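Local coordinates for protein glucose-6-phosphate isomerase (Chlamydia trachomatis D/UW-3/CX, PDB 6OTU) that catalyses the reversible isomerization of glucose-6-phosphate to fructose-6-phosphate, at residues 25-33 and 59-70; 330-339 and 398-406. One frame throughout, in Å; residues are numbered along the deposited sequence.

From the N terminus, the chain leaves helix 18-26, runs through residues 27-33 and, after helix 41-46 and the strand pair 48-51 and 54-57, returns in residues 59-70; contact 1 closes this short loop and ties helix 18-26 and the turn after it to the start of helix 65-77. Contact 2 opens only much later and closes a longer loop, containing strand 375-377 and helices 345-357 and 389-394, by joining strands 332-337 and 401-406. The two loops therefore follow one another without nesting or crossing. The centres of the two contacts lie about 19 Å apart, and the contacts meet where Arg62 packs near Tyr330.

Contact 1 (25-33 and 59-70); sequences EMALHPIDL and ATERVDDRCLEA
Arg62 turns its guanidinium edge to the backbone of Ile31 and takes one carbonyl oxygen with two nitrogens. Arg62 NE reaches Ile31 O at 2.9 Å with an N-H...O angle of 158°, while Arg62 NH2 bonds the same oxygen at 3.2 Å along a more bent path, from above the carbonyl plane. Both bonds lie in the guanidinium plane, which fixes its rotation, and Pro30 CG sits 3.6 Å from Arg62 CZ, over the centre of one face. A bend at chi3 (76°) folds the arginine back to this position. Lower on the stem, Arg62 CG meets Leu33 CD1 at 3.6 Å; the two methyls of this buried leucine press on the backbone carbonyls of Ala59, Thr60 and Glu61. Beside them, water 2 bridges Ile31 N and Arg62 O. Arg62 is the centre of an inverse gamma turn, and just beyond it Asp64 N-caps helix 65-77, its OD1 accepting from Cys67 N.

Against helix 65-77 the packing continues with Met26 of helix 18-26, whose buried, extended side chain lays SD 3.6 Å from Cys67 CA and CE 3.8 Å from Ala70 CB. Leu23 of helix 18-26 and Trp323 of helix 313-327 add to the packing around Cys67. The outer margin is looser. Exposed Arg66 spreads one guanidinium face over Met26 CG, but its charged end does not touch Glu25: water 1 is held by Glu25 OE2 and only weakly by Arg66 NH1.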
loop_
_atom_site.group_PDB
_atom_site.type_symbol
_atom_site.label_atom_id
_atom_site.label_comp_id
_atom_site.label_asym_id
_atom_site.label_seq_id
_atom_site.Cartn_x
_atom_site.Cartn_y
_atom_site.Cartn_z
ATOM N N GLU A 25 -17.215 28.415 8.263
ATOM C CA GLU A 25 -18.436 28.853 7.583
ATOM C C GLU A 25 -18.432 28.438 6.118
ATOM O O GLU A 25 -19.449 27.984 5.594
ATOM C CB GLU A 25 -18.591 30.367 7.705
ATOM C CG GLU A 25 -18.159 30.897 9.051
ATOM C CD GLU A 25 -18.711 32.269 9.355
ATOM O OE1 GLU A 25 -18.744 32.636 10.552
ATOM O OE2 GLU A 25 -19.110 32.975 8.399
ATOM N N MET A 26 -17.292 28.575 5.449
ATOM C CA MET A 26 -17.210 28.209 4.041
ATOM C C MET A 26 -17.371 26.709 3.847
ATOM O O MET A 26 -18.007 26.270 2.881
ATOM C CB MET A 26 -15.880 28.690 3.451
ATOM C CG MET A 26 -15.690 30.176 3.521
ATOM S SD MET A 26 -14.098 30.715 2.867
ATOM C CE MET A 26 -13.942 32.258 3.777
ATOM N N ALA A 27 -16.822 25.909 4.764
ATOM C CA ALA A 27 -16.913 24.457 4.654
ATOM C C ALA A 27 -18.348 23.938 4.690
ATOM O O ALA A 27 -18.573 22.780 4.327
ATOM C CB ALA A 27 -16.100 23.786 5.774
ATOM N N LEU A 28 -19.312 24.752 5.137
ATOM C CA LEU A 28 -20.717 24.337 5.141
ATOM C C LEU A 28 -21.238 24.068 3.734
ATOM O O LEU A 28 -22.079 23.178 3.532
ATOM C CB LEU A 28 -21.583 25.415 5.788
ATOM C CG LEU A 28 -21.576 25.523 7.299
ATOM C CD1 LEU A 28 -22.702 26.433 7.687
ATOM C CD2 LEU A 28 -21.756 24.144 7.870
ATOM N N HIS A 29 -20.802 24.873 2.760
ATOM C CA HIS A 29 -21.308 24.807 1.388
ATOM C C HIS A 29 -20.141 24.942 0.426
ATOM O O HIS A 29 -19.964 25.979 -0.231
ATOM C CB HIS A 29 -22.355 25.892 1.149
ATOM C CG HIS A 29 -23.322 26.033 2.277
ATOM N ND1 HIS A 29 -23.297 27.098 3.149
ATOM C CD2 HIS A 29 -24.330 25.228 2.691
ATOM C CE1 HIS A 29 -24.256 26.946 4.049
ATOM N NE2 HIS A 29 -24.897 25.820 3.793
ATOM N N PRO A 30 -19.301 23.909 0.335
ATOM C CA PRO A 30 -18.204 23.932 -0.639
ATOM C C PRO A 30 -18.728 23.962 -2.072
ATOM O O PRO A 30 -19.851 23.538 -2.363
ATOM C CB PRO A 30 -17.441 22.633 -0.340
ATOM C CG PRO A 30 -18.455 21.747 0.316
ATOM C CD PRO A 30 -19.331 22.654 1.113
ATOM N N ILE A 31 -17.901 24.489 -2.979
ATOM C CA ILE A 31 -18.321 24.599 -4.371
ATOM C C ILE A 31 -18.737 23.225 -4.888
ATOM O O ILE A 31 -18.190 22.183 -4.485
ATOM C CB ILE A 31 -17.217 25.245 -5.237
ATOM C CG1 ILE A 31 -17.762 25.595 -6.627
ATOM C CG2 ILE A 31 -15.969 24.364 -5.357
ATOM C CD1 ILE A 31 -16.747 26.282 -7.556
ATOM N N ASP A 32 -19.762 23.216 -5.744
ATOM C CA ASP A 32 -20.296 21.992 -6.339
ATOM C C ASP A 32 -19.587 21.753 -7.670
ATOM O O ASP A 32 -19.911 22.379 -8.688
ATOM C CB ASP A 32 -21.808 22.103 -6.506
ATOM C CG ASP A 32 -22.425 20.897 -7.223
ATOM O OD1 ASP A 32 -21.775 19.834 -7.342
ATOM O OD2 ASP A 32 -23.585 21.016 -7.671
ATOM N N LEU A 33 -18.611 20.839 -7.667
ATOM C CA LEU A 33 -17.881 20.564 -8.900
ATOM C C LEU A 33 -18.735 19.859 -9.945
ATOM O O LEU A 33 -18.292 19.745 -11.089
ATOM C CB LEU A 33 -16.620 19.741 -8.603
ATOM C CG LEU A 33 -15.633 20.399 -7.637
ATOM C CD1 LEU A 33 -14.564 19.416 -7.109
ATOM C CD2 LEU A 33 -14.985 21.646 -8.260
ATOM N N ALA A 59 -8.095 22.703 -9.920
ATOM C CA ALA A 59 -9.463 23.028 -10.286
ATOM C C ALA A 59 -10.439 21.923 -9.876
ATOM O O ALA A 59 -11.638 22.187 -9.726
ATOM C CB ALA A 59 -9.539 23.302 -11.791
ATOM N N THR A 60 -9.956 20.701 -9.673
ATOM C CA THR A 60 -10.806 19.596 -9.239
ATOM C C THR A 60 -10.814 19.406 -7.717
ATOM O O THR A 60 -11.259 18.363 -7.239
ATOM C CB THR A 60 -10.373 18.306 -9.939
ATOM O OG1 THR A 60 -8.953 18.142 -9.809
ATOM C CG2 THR A 60 -10.731 18.356 -11.430
ATOM N N GLU A 61 -10.312 20.378 -6.951
ATOM C CA GLU A 61 -10.547 20.459 -5.511
ATOM C C GLU A 61 -11.754 21.351 -5.256
ATOM O O GLU A 61 -12.047 22.259 -6.036
ATOM C CB GLU A 61 -9.340 21.037 -4.766
ATOM C CG GLU A 61 -8.029 20.289 -4.951
ATOM C CD GLU A 61 -7.858 19.158 -3.976
ATOM O OE1 GLU A 61 -8.769 18.937 -3.143
ATOM O OE2 GLU A 61 -6.817 18.471 -4.053
ATOM N N ARG A 62 -12.461 21.082 -4.157
ATOM C CA ARG A 62 -13.674 21.830 -3.807
ATOM C C ARG A 62 -13.296 23.140 -3.112
ATOM O O ARG A 62 -13.567 23.367 -1.929
ATOM C CB ARG A 62 -14.591 20.984 -2.934
ATOM C CG ARG A 62 -15.082 19.713 -3.605
ATOM C CD ARG A 62 -16.238 19.075 -2.840
ATOM N NE ARG A 62 -17.499 19.781 -3.034
ATOM C CZ ARG A 62 -18.648 19.413 -2.477
ATOM N NH1 ARG A 62 -18.673 18.354 -1.680
ATOM N NH2 ARG A 62 -19.765 20.101 -2.706
ATOM N N VAL A 63 -12.656 24.021 -3.879
ATOM C CA VAL A 63 -12.205 25.316 -3.378
ATOM C C VAL A 63 -12.550 26.389 -4.405
ATOM O O VAL A 63 -12.530 26.139 -5.616
ATOM C CB VAL A 63 -10.691 25.310 -3.059
ATOM C CG1 VAL A 63 -10.402 24.407 -1.861
ATOM C CG2 VAL A 63 -9.875 24.868 -4.271
ATOM N N ASP A 64 -12.903 27.575 -3.914
ATOM C CA ASP A 64 -13.121 28.763 -4.730
ATOM C C ASP A 64 -12.261 29.891 -4.164
ATOM O O ASP A 64 -11.522 29.701 -3.189
ATOM C CB ASP A 64 -14.611 29.144 -4.784
ATOM C CG ASP A 64 -15.236 29.308 -3.388
ATOM O OD1 ASP A 64 -14.483 29.455 -2.406
ATOM O OD2 ASP A 64 -16.483 29.312 -3.273
ATOM N N ASP A 65 -12.371 31.081 -4.777
ATOM C CA ASP A 65 -11.463 32.177 -4.442
ATOM C C ASP A 65 -11.604 32.611 -2.981
ATOM O O ASP A 65 -10.605 32.926 -2.320
ATOM C CB ASP A 65 -11.713 33.348 -5.402
ATOM C CG ASP A 65 -11.215 33.048 -6.813
ATOM O OD1 ASP A 65 -10.583 31.976 -7.004
ATOM O OD2 ASP A 65 -11.437 33.863 -7.724
ATOM N N ARG A 66 -12.838 32.636 -2.466
ATOM C CA ARG A 66 -13.079 32.964 -1.061
ATOM C C ARG A 66 -12.308 32.025 -0.143
ATOM O O ARG A 66 -11.613 32.460 0.785
ATOM C CB ARG A 66 -14.583 32.882 -0.778
ATOM C CG ARG A 66 -15.016 33.290 0.617
ATOM C CD ARG A 66 -16.537 33.497 0.726
ATOM N NE ARG A 66 -17.290 32.251 0.564
ATOM C CZ ARG A 66 -18.165 31.786 1.450
ATOM N NH1 ARG A 66 -18.394 32.467 2.568
ATOM N NH2 ARG A 66 -18.811 30.647 1.219
ATOM N N CYS A 67 -12.417 30.725 -0.406
ATOM C CA CYS A 67 -11.741 29.702 0.383
ATOM C C CYS A 67 -10.215 29.844 0.324
ATOM O O CYS A 67 -9.527 29.745 1.351
ATOM C CB CYS A 67 -12.188 28.335 -0.138
ATOM S SG CYS A 67 -11.243 26.971 0.442
ATOM N N LEU A 68 -9.672 30.072 -0.873
ATOM C CA LEU A 68 -8.231 30.219 -1.041
ATOM C C LEU A 68 -7.701 31.511 -0.420
ATOM O O LEU A 68 -6.534 31.557 -0.017
ATOM C CB LEU A 68 -7.870 30.162 -2.532
ATOM C CG LEU A 68 -8.174 28.820 -3.220
ATOM C CD1 LEU A 68 -8.224 29.000 -4.728
ATOM C CD2 LEU A 68 -7.167 27.739 -2.832
ATOM N N GLU A 69 -8.513 32.572 -0.341
ATOM C CA GLU A 69 -8.032 33.767 0.344
ATOM C C GLU A 69 -7.899 33.505 1.836
ATOM O O GLU A 69 -6.908 33.901 2.460
ATOM C CB GLU A 69 -8.951 34.961 0.079
ATOM N N ALA A 70 -8.865 32.798 2.412
ATOM C CA ALA A 70 -8.824 32.499 3.838
ATOM C C ALA A 70 -7.732 31.481 4.172
ATOM O O ALA A 70 -7.022 31.636 5.175
ATOM C CB ALA A 70 -10.199 32.005 4.294
HETATM O O HOH W 1 -19.537 33.161 5.687
HETATM O O HOH W 2 -15.489 25.541 -1.848
#

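Contact 2 (330-339 and 398-406); sequences YPTTAVIPYS and IVPVEFIGF
With chi1 at -50°, the CG of Tyr330 stands anti to its carbonyl carbon, and the ring comes to lie alongside Ile398, whose CG2 is anti to the backbone N. Ile398 CG2 sits over the middle of the Tyr330 ring in a CH-pi contact, 3.6 Å from its centroid, while Pro400 CG approaches Tyr330 CD2 obliquely at 3.4 Å. Water 3 joins Thr332 OG1 to Ile398 O at the same end.

Beyond this end the strands run parallel, their directions 14° apart. Ala334 bonds through its N to Pro400 O and through its O to Glu402 N; Ile336 does the same with Glu402 O and Ile404 N. Tyr338 N closes the series on Ile404 O at 2.6 Å.

Side chains alternate between the faces of the sheet. On one, Ile336 CG1 packs on Val401 CG1 at 3.8 Å, and the same Val401 methyl covers the centre of one face of the Phe403 ring. Just past the strand, Tyr338 CE1 meets Phe403 CD1 at 3.7 Å, with the ring planes at 62°. On the other face, Val335 CG1 touches Ile404 CD1 at 4.0 Å; Thr333 CG2 lies against Glu402 CG and CD, and the carboxylate forms a salt bridge with Lys479 and a hydrogen bond with Tyr476.

This parallel pair belongs to the mixed sheet of a SIS-clan (sugar isomerase) protein, and the Tyr338 side chain, whose OH bonds Gln385, lies about 8 Å from that of active-site His386. Strand 375-377 flanks 332-337 and strand 456-461 flanks 401-406. Helix 422-439 covers Tyr338 and Phe403 through Leu430, whereas Glu402 packs on Ser317 of helix 313-327; at the N-terminal end, Thr332 meets Thr332 of the second subunit.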
loop_
_atom_site.group_PDB
_atom_site.type_symbol
_atom_site.label_atom_id
_atom_site.label_comp_id
_atom_site.label_asym_id
_atom_site.label_seq_id
_atom_site.Cartn_x
_atom_site.Cartn_y
_atom_site.Cartn_z
ATOM N N TYR A 330 -12.521 14.701 5.561
ATOM C CA TYR A 330 -12.146 13.425 4.961
ATOM C C TYR A 330 -10.943 12.847 5.704
ATOM O O TYR A 330 -9.904 13.507 5.781
ATOM C CB TYR A 330 -11.846 13.592 3.474
ATOM C CG TYR A 330 -12.930 14.331 2.690
ATOM C CD1 TYR A 330 -14.278 14.014 2.851
ATOM C CD2 TYR A 330 -12.598 15.357 1.782
ATOM C CE1 TYR A 330 -15.272 14.692 2.129
ATOM C CE2 TYR A 330 -13.578 16.021 1.054
ATOM C CZ TYR A 330 -14.904 15.688 1.236
ATOM O OH TYR A 330 -15.869 16.358 0.532
ATOM N N PRO A 331 -11.039 11.635 6.259
ATOM C CA PRO A 331 -9.960 11.110 7.107
ATOM C C PRO A 331 -8.796 10.458 6.360
ATOM O O PRO A 331 -7.841 10.024 7.018
ATOM C CB PRO A 331 -10.692 10.081 7.986
ATOM C CG PRO A 331 -11.823 9.579 7.102
ATOM C CD PRO A 331 -12.212 10.742 6.204
ATOM N N THR A 332 -8.818 10.359 5.029
ATOM C CA THR A 332 -7.714 9.750 4.292
ATOM C C THR A 332 -7.341 10.617 3.098
ATOM O O THR A 332 -8.056 11.551 2.742
ATOM C CB THR A 332 -8.021 8.321 3.784
ATOM O OG1 THR A 332 -8.827 8.373 2.592
ATOM C CG2 THR A 332 -8.702 7.462 4.845
ATOM N N THR A 333 -6.185 10.292 2.504
ATOM C CA THR A 333 -5.708 10.825 1.232
ATOM C C THR A 333 -5.060 9.682 0.467
ATOM O O THR A 333 -4.181 9.000 1.006
ATOM C CB THR A 333 -4.670 11.958 1.402
ATOM O OG1 THR A 333 -5.200 13.001 2.217
ATOM C CG2 THR A 333 -4.321 12.559 0.050
ATOM N N ALA A 334 -5.473 9.501 -0.787
ATOM C CA ALA A 334 -4.862 8.545 -1.707
ATOM C C ALA A 334 -3.866 9.258 -2.615
ATOM O O ALA A 334 -4.231 10.201 -3.335
ATOM C CB ALA A 334 -5.920 7.849 -2.562
ATOM N N VAL A 335 -2.627 8.789 -2.613
ATOM C CA VAL A 335 -1.599 9.277 -3.526
ATOM C C VAL A 335 -1.504 8.295 -4.690
ATOM O O VAL A 335 -1.222 7.109 -4.487
ATOM C CB VAL A 335 -0.246 9.445 -2.811
ATOM C CG1 VAL A 335 0.738 10.185 -3.695
ATOM C CG2 VAL A 335 -0.426 10.185 -1.462
ATOM N N ILE A 336 -1.740 8.781 -5.908
ATOM C CA ILE A 336 -1.900 7.907 -7.073
ATOM C C ILE A 336 -0.883 8.258 -8.153
ATOM O O ILE A 336 -1.167 9.098 -9.015
ATOM C CB ILE A 336 -3.331 7.993 -7.641
ATOM C CG1 ILE A 336 -4.377 7.690 -6.556
ATOM C CG2 ILE A 336 -3.493 7.080 -8.854
ATOM C CD1 ILE A 336 -4.300 6.265 -5.974
ATOM N N PRO A 337 0.308 7.661 -8.151
ATOM C CA PRO A 337 1.295 7.977 -9.208
ATOM C C PRO A 337 1.027 7.187 -10.495
ATOM O O PRO A 337 0.885 5.959 -10.479
ATOM C CB PRO A 337 2.647 7.594 -8.575
ATOM C CG PRO A 337 2.311 7.103 -7.104
ATOM C CD PRO A 337 0.845 6.774 -7.097
ATOM N N TYR A 338 0.934 7.903 -11.619
ATOM C CA TYR A 338 0.826 7.263 -12.936
ATOM C C TYR A 338 2.236 7.062 -13.478
ATOM O O TYR A 338 2.672 7.689 -14.441
ATOM C CB TYR A 338 -0.045 8.085 -13.886
ATOM C CG TYR A 338 -1.531 7.811 -13.698
ATOM C CD1 TYR A 338 -2.150 8.107 -12.489
ATOM C CD2 TYR A 338 -2.309 7.235 -14.715
ATOM C CE1 TYR A 338 -3.483 7.861 -12.292
ATOM C CE2 TYR A 338 -3.665 6.973 -14.519
ATOM C CZ TYR A 338 -4.248 7.291 -13.298
ATOM O OH TYR A 338 -5.590 7.044 -13.043
ATOM N N SER A 339 2.958 6.165 -12.805
ATOM C CA SER A 339 4.413 6.099 -12.914
ATOM C C SER A 339 4.960 4.817 -12.315
ATOM O O SER A 339 4.955 4.659 -11.089
ATOM C CB SER A 339 5.063 7.300 -12.214
ATOM O OG SER A 339 6.464 7.327 -12.440
ATOM N N ILE A 398 -15.993 9.739 0.725
ATOM C CA ILE A 398 -15.126 10.525 -0.145
ATOM C C ILE A 398 -13.669 10.296 0.236
ATOM O O ILE A 398 -13.301 10.330 1.419
ATOM C CB ILE A 398 -15.501 12.007 -0.062
ATOM C CG1 ILE A 398 -16.957 12.199 -0.510
ATOM C CG2 ILE A 398 -14.492 12.872 -0.866
ATOM C CD1 ILE A 398 -17.248 11.687 -1.898
ATOM N N VAL A 399 -12.840 10.032 -0.767
ATOM C CA VAL A 399 -11.391 9.918 -0.625
ATOM C C VAL A 399 -10.736 10.964 -1.519
ATOM O O VAL A 399 -10.792 10.850 -2.754
ATOM C CB VAL A 399 -10.892 8.512 -0.996
ATOM C CG1 VAL A 399 -9.372 8.457 -0.873
ATOM C CG2 VAL A 399 -11.557 7.450 -0.129
ATOM N N PRO A 400 -10.138 12.006 -0.947
ATOM C CA PRO A 400 -9.354 12.963 -1.756
ATOM C C PRO A 400 -8.116 12.306 -2.367
ATOM O O PRO A 400 -7.437 11.506 -1.720
ATOM C CB PRO A 400 -8.950 14.047 -0.745
ATOM C CG PRO A 400 -9.857 13.803 0.479
ATOM C CD PRO A 400 -10.214 12.360 0.480
ATOM N N VAL A 401 -7.815 12.658 -3.618
ATOM C CA VAL A 401 -6.739 12.022 -4.373
ATOM C C VAL A 401 -5.683 13.056 -4.747
ATOM O O VAL A 401 -6.006 14.186 -5.129
ATOM C CB VAL A 401 -7.266 11.315 -5.645
ATOM C CG1 VAL A 401 -6.129 11.020 -6.634
ATOM C CG2 VAL A 401 -7.960 10.038 -5.289
ATOM N N GLU A 402 -4.426 12.649 -4.658
ATOM C CA GLU A 402 -3.288 13.369 -5.203
ATOM C C GLU A 402 -2.743 12.554 -6.376
ATOM O O GLU A 402 -2.074 11.536 -6.178
ATOM C CB GLU A 402 -2.224 13.600 -4.128
ATOM C CG GLU A 402 -2.707 14.471 -2.955
ATOM C CD GLU A 402 -1.664 14.645 -1.850
ATOM O OE1 GLU A 402 -0.792 13.767 -1.672
ATOM O OE2 GLU A 402 -1.714 15.677 -1.155
ATOM N N PHE A 403 -3.027 13.004 -7.596
ATOM C CA PHE A 403 -2.507 12.348 -8.793
ATOM C C PHE A 403 -1.100 12.833 -9.075
ATOM O O PHE A 403 -0.820 14.037 -9.000
ATOM C CB PHE A 403 -3.377 12.653 -10.024
ATOM C CG PHE A 403 -4.699 11.959 -10.028
ATOM C CD1 PHE A 403 -4.776 10.579 -10.193
ATOM C CD2 PHE A 403 -5.872 12.678 -9.845
ATOM C CE1 PHE A 403 -6.007 9.925 -10.185
ATOM C CE2 PHE A 403 -7.111 12.033 -9.852
ATOM C CZ PHE A 403 -7.175 10.651 -10.023
ATOM N N ILE A 404 -0.221 11.909 -9.447
ATOM C CA ILE A 404 1.119 12.276 -9.887
ATOM C C ILE A 404 1.367 11.672 -11.257
ATOM O O ILE A 404 1.214 10.459 -11.433
ATOM C CB ILE A 404 2.203 11.814 -8.895
ATOM C CG1 ILE A 404 1.827 12.241 -7.473
ATOM C CG2 ILE A 404 3.566 12.355 -9.333
ATOM C CD1 ILE A 404 2.932 12.062 -6.437
ATOM N N GLY A 405 1.785 12.504 -12.214
ATOM C CA GLY A 405 2.001 12.031 -13.563
ATOM C C GLY A 405 3.123 12.736 -14.297
ATOM O O GLY A 405 3.680 13.746 -13.843
ATOM N N PHE A 406 3.449 12.175 -15.461
ATOM C CA PHE A 406 4.524 12.690 -16.297
ATOM C C PHE A 406 4.090 12.670 -17.752
ATOM O O PHE A 406 3.245 11.858 -18.163
ATOM C CB PHE A 406 5.820 11.890 -16.093
ATOM C CG PHE A 406 6.216 11.789 -14.655
ATOM C CD1 PHE A 406 6.969 12.788 -14.065
ATOM C CD2 PHE A 406 5.767 10.735 -13.867
ATOM C CE1 PHE A 406 7.313 12.730 -12.716
ATOM C CE2 PHE A 406 6.111 10.662 -12.520
ATOM C CZ PHE A 406 6.886 11.672 -11.943
HETATM O O HOH W 3 -11.362 9.622 3.117
HETATM O O HOH W 4 1.707 9.879 -16.319
#